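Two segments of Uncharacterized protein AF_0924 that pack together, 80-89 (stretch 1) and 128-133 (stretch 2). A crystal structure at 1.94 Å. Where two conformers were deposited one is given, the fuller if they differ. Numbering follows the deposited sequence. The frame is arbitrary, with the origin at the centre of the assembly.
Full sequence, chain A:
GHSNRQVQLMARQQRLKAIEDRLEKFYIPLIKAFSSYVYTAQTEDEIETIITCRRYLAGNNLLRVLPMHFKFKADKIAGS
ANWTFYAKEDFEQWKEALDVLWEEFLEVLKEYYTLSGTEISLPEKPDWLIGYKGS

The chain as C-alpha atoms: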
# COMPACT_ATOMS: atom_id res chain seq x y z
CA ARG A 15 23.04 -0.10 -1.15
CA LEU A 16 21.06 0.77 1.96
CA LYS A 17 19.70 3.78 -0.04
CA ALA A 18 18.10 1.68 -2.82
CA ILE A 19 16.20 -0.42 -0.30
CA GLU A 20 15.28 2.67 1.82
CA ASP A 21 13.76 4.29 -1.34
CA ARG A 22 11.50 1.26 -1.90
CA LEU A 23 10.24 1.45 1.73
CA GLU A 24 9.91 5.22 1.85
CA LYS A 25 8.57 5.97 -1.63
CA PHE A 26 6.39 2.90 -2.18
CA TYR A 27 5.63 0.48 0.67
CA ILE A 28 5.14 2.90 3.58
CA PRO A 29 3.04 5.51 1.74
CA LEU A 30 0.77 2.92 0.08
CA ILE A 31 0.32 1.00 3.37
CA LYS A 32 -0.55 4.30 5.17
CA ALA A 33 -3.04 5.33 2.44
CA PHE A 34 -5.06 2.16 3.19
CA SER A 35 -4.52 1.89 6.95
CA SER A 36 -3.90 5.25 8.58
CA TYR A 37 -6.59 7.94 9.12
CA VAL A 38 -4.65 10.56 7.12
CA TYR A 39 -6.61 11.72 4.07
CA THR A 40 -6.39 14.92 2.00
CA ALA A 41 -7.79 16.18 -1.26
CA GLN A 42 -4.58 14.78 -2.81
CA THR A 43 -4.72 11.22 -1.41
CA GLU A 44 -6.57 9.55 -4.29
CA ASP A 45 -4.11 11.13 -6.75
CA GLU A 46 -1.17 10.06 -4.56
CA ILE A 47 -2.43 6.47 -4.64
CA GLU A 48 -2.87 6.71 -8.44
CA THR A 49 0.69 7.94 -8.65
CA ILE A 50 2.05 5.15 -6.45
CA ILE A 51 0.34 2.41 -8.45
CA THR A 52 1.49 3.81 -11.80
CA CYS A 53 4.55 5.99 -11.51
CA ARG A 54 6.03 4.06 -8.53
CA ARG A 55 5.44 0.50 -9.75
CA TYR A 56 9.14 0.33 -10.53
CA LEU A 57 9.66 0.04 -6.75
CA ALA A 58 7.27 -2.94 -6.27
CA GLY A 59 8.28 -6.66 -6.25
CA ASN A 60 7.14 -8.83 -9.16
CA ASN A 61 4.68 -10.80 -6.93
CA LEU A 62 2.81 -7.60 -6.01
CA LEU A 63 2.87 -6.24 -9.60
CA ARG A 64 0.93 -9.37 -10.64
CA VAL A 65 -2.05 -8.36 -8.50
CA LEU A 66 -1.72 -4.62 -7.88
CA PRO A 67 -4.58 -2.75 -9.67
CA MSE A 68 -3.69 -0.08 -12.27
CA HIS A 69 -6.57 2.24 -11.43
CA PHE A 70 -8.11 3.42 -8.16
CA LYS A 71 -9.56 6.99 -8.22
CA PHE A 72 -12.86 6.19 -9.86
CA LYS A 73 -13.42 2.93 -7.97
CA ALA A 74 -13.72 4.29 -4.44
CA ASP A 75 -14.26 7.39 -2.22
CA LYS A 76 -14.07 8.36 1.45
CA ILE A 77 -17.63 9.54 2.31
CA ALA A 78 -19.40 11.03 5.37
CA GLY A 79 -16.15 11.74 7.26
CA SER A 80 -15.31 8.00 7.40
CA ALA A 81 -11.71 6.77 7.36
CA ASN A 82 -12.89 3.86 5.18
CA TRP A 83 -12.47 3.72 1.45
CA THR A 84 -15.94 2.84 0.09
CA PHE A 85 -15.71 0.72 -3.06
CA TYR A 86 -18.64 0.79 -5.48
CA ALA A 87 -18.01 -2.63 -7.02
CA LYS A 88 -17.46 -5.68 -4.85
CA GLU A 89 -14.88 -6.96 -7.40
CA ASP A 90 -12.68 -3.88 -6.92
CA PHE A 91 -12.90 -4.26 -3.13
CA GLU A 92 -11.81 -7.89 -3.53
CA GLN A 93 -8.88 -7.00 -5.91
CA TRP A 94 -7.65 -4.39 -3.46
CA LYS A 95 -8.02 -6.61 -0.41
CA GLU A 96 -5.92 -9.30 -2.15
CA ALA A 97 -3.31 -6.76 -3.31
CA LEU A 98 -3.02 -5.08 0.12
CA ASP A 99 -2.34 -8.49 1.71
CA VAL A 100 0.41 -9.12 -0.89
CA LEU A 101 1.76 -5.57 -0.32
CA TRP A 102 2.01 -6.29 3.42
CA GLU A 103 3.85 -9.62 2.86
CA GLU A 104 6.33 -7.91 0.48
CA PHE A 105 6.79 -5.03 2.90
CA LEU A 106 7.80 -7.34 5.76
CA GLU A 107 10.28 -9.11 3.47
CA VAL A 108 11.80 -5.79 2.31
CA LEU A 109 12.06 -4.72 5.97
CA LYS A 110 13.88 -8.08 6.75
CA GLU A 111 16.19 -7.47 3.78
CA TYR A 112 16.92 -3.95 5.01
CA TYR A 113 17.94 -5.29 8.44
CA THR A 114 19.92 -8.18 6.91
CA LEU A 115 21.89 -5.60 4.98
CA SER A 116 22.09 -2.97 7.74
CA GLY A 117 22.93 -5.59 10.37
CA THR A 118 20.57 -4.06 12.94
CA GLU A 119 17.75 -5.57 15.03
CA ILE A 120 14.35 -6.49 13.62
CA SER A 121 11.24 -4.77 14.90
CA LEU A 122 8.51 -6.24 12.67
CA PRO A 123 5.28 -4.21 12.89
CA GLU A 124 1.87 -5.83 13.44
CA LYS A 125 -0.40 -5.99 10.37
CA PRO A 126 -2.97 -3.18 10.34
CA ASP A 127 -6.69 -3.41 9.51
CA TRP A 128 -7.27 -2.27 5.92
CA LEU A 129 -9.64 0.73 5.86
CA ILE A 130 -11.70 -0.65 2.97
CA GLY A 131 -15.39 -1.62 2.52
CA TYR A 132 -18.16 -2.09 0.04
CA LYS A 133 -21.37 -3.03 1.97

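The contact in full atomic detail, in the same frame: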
# COMPACT_ATOMS: atom_id res chain seq x y z
N SER A 80 -15.89 9.31 7.07
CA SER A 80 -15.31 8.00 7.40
C SER A 80 -13.82 7.92 7.00
O SER A 80 -13.37 8.55 6.02
CB SER A 80 -16.10 6.87 6.69
OG SER A 80 -15.56 5.59 7.03
N ALA A 81 -13.04 7.14 7.76
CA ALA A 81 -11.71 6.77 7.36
C ALA A 81 -11.72 5.62 6.34
O ALA A 81 -10.66 5.27 5.80
CB ALA A 81 -10.84 6.39 8.62
N ASN A 82 -12.88 5.02 6.08
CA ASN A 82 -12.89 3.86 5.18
C ASN A 82 -12.99 4.31 3.76
O ASN A 82 -13.68 5.29 3.47
CB ASN A 82 -14.08 2.93 5.43
CG ASN A 82 -13.97 2.21 6.76
OD1 ASN A 82 -12.86 1.85 7.22
ND2 ASN A 82 -15.11 2.06 7.43
N TRP A 83 -12.28 3.59 2.88
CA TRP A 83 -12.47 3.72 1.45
C TRP A 83 -13.72 2.89 1.09
O TRP A 83 -13.77 1.70 1.38
CB TRP A 83 -11.25 3.18 0.68
CG TRP A 83 -10.02 4.03 0.81
CD1 TRP A 83 -8.90 3.76 1.58
CD2 TRP A 83 -9.79 5.29 0.19
NE1 TRP A 83 -7.98 4.78 1.45
CE2 TRP A 83 -8.49 5.72 0.57
CE3 TRP A 83 -10.54 6.09 -0.72
CZ2 TRP A 83 -7.94 6.94 0.14
CZ3 TRP A 83 -9.96 7.29 -1.18
CH2 TRP A 83 -8.68 7.70 -0.75
N THR A 84 -14.72 3.54 0.50
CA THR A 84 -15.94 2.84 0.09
C THR A 84 -15.75 2.48 -1.38
O THR A 84 -15.59 3.38 -2.22
CB THR A 84 -17.19 3.74 0.22
OG1 THR A 84 -17.45 3.96 1.61
CG2 THR A 84 -18.46 3.04 -0.40
N PHE A 85 -15.78 1.19 -1.67
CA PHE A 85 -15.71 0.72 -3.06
C PHE A 85 -17.12 0.57 -3.61
O PHE A 85 -18.02 0.10 -2.90
CB PHE A 85 -14.99 -0.63 -3.15
CG PHE A 85 -13.52 -0.51 -3.08
CD1 PHE A 85 -12.87 -0.44 -1.83
CD2 PHE A 85 -12.75 -0.37 -4.23
CE1 PHE A 85 -11.49 -0.29 -1.74
CE2 PHE A 85 -11.37 -0.23 -4.14
CZ PHE A 85 -10.73 -0.19 -2.89
N TYR A 86 -17.31 0.93 -4.86
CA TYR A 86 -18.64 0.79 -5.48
C TYR A 86 -18.90 -0.59 -6.04
O TYR A 86 -20.03 -1.00 -6.08
CB TYR A 86 -18.91 1.89 -6.50
CG TYR A 86 -18.82 3.25 -5.85
CD1 TYR A 86 -19.76 3.64 -4.89
CD2 TYR A 86 -17.76 4.13 -6.14
CE1 TYR A 86 -19.67 4.84 -4.25
CE2 TYR A 86 -17.66 5.33 -5.52
CZ TYR A 86 -18.62 5.70 -4.57
OH TYR A 86 -18.52 6.97 -3.95
N ALA A 87 -17.86 -1.28 -6.49
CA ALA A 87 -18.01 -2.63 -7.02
C ALA A 87 -17.30 -3.61 -6.10
O ALA A 87 -16.14 -3.39 -5.73
CB ALA A 87 -17.46 -2.71 -8.41
N LYS A 88 -18.00 -4.67 -5.73
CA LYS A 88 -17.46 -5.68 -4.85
C LYS A 88 -16.13 -6.24 -5.38
O LYS A 88 -15.21 -6.48 -4.59
CB LYS A 88 -18.47 -6.81 -4.67
CG LYS A 88 -17.94 -8.03 -3.92
CD LYS A 88 -19.12 -8.92 -3.47
CE LYS A 88 -18.67 -10.30 -2.98
NZ LYS A 88 -19.85 -11.21 -2.78
N GLU A 89 -16.05 -6.42 -6.70
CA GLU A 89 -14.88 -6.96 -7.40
C GLU A 89 -13.62 -6.09 -7.20
O GLU A 89 -12.51 -6.58 -7.12
CB GLU A 89 -15.18 -7.12 -8.91
CG GLU A 89 -15.61 -5.83 -9.67
CD GLU A 89 -17.13 -5.75 -10.07
OE1 GLU A 89 -17.39 -5.34 -11.22
OE2 GLU A 89 -18.04 -6.05 -9.26
N TRP A 128 -7.13 -3.07 7.14
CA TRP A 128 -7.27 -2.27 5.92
C TRP A 128 -8.55 -1.44 6.04
O TRP A 128 -9.61 -1.96 6.45
CB TRP A 128 -7.33 -3.19 4.71
CG TRP A 128 -6.08 -4.02 4.58
CD1 TRP A 128 -6.00 -5.38 4.43
CD2 TRP A 128 -4.73 -3.53 4.60
NE1 TRP A 128 -4.68 -5.77 4.33
CE2 TRP A 128 -3.87 -4.65 4.43
CE3 TRP A 128 -4.15 -2.25 4.69
CZ2 TRP A 128 -2.47 -4.52 4.36
CZ3 TRP A 128 -2.74 -2.12 4.61
CH2 TRP A 128 -1.93 -3.26 4.46
N LEU A 129 -8.47 -0.16 5.73
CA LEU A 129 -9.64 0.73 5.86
C LEU A 129 -10.43 0.72 4.53
O LEU A 129 -10.48 1.71 3.80
CB LEU A 129 -9.19 2.14 6.24
CG LEU A 129 -8.55 2.22 7.64
CD1 LEU A 129 -8.02 3.57 7.90
CD2 LEU A 129 -9.48 1.82 8.81
N ILE A 130 -11.01 -0.45 4.22
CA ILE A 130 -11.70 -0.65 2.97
C ILE A 130 -13.05 -1.32 3.22
O ILE A 130 -13.20 -2.10 4.17
CB ILE A 130 -10.85 -1.47 1.97
CG1 ILE A 130 -10.48 -2.88 2.52
CG2 ILE A 130 -9.57 -0.65 1.47
CD1 ILE A 130 -9.88 -3.81 1.45
N GLY A 131 -14.03 -1.04 2.36
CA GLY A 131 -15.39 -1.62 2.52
C GLY A 131 -16.16 -1.57 1.22
O GLY A 131 -15.76 -0.87 0.30
N TYR A 132 -17.23 -2.35 1.12
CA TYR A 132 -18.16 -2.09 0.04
C TYR A 132 -19.64 -2.19 0.45
O TYR A 132 -20.50 -1.74 -0.30
CB TYR A 132 -17.87 -3.00 -1.17
CG TYR A 132 -18.19 -4.42 -0.89
CD1 TYR A 132 -19.42 -4.99 -1.25
CD2 TYR A 132 -17.28 -5.21 -0.20
CE1 TYR A 132 -19.71 -6.35 -0.94
CE2 TYR A 132 -17.54 -6.56 0.11
CZ TYR A 132 -18.74 -7.12 -0.26
OH TYR A 132 -18.96 -8.44 0.07
N LYS A 133 -19.95 -2.79 1.61
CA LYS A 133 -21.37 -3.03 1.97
C LYS A 133 -21.94 -2.23 3.16
O LYS A 133 -21.88 -2.68 4.32
CB LYS A 133 -21.71 -4.53 2.08
CG LYS A 133 -20.79 -5.36 2.98
CD LYS A 133 -21.52 -6.67 3.32
CE LYS A 133 -20.58 -7.88 3.39
NZ LYS A 133 -21.42 -9.16 3.37

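How does the contact begin, ahead of the strand in stretch 1? Ser 80 lies out of reach of stretch 2, but its OG accepts a hydrogen bond from Asn 82 N, 2.9 Å away, and so links the two residues. Ala 81 then makes the first touch: its CB lies 4.1 Å from CD1 of Leu 129, whose CA-to-CB bond points toward stretch 1. The small methyl and the leucine branch form a modest apolar patch. At Asn 82 the side chain leaves the backbone sideways, yet its end comes nearer, bringing OD1 to 3.7 Å from Leu 129 CD2. This is packing without a hydrogen bond, and Asn 82 remains partly exposed, which suits a polar residue.

What joins the two backbones? Trp 83 and Thr 84 pair with Ile 130 and Gly 131 as parallel strands. Trp 83 N donates to Leu 129 O at 2.8 Å, almost straight at 177°, and Gly 131 N donates to Trp 83 O at 2.9 Å, more bent at 134°. Phe 85 N completes the ladder with a bond to Gly 131 O, 2.9 Å long and nearly linear. Trp 83 and Gly 131 therefore each use both N and O, bonding to two residues across the gap as parallel pairing requires. CA-H...O contacts fill in between: Asn 82 CA lies 3.5 Å from Leu 129 O, and Ile 130 CA lies 3.5 Å from Trp 83 O.

How are the side chains sorted about this ladder? Trp 83 and Ile 130 share one face of the sheet, with Trp 83 CB 4.3 Å from Ile 130 CG2. Ile 130 CG2 also meets the edge of the Phe 85 ring, 3.8 Å from Phe 85 CE1, so the branched isoleucine serves two buried aromatic residues. The indole NE1 of Trp 83 is satisfied elsewhere in the structure. Thr 84 points to the other face, where its partner Gly 131 has no side chain; their contact is through the backbone, with Thr 84 CA 3.7 Å from Gly 131 O.

What closes the far end? Phe 85 CB packs against Tyr 132 CB at 4.2 Å. Tyr 86 and Ala 87 turn away, Ala 87 taking the N-cap position, and the helix that follows brings Lys 88 back to stretch 2. Its extended chain, with all four chi angles t, lays Lys 88 CG over one face of the Tyr 132 ring, 4.1 Å from its centroid, in a CH-pi contact. A long aliphatic stem suits this exposed site, covering the ring while carrying its charge beyond it. Together the stretches bury 523 Å², with Tyr 132 and Leu 129 the most covered.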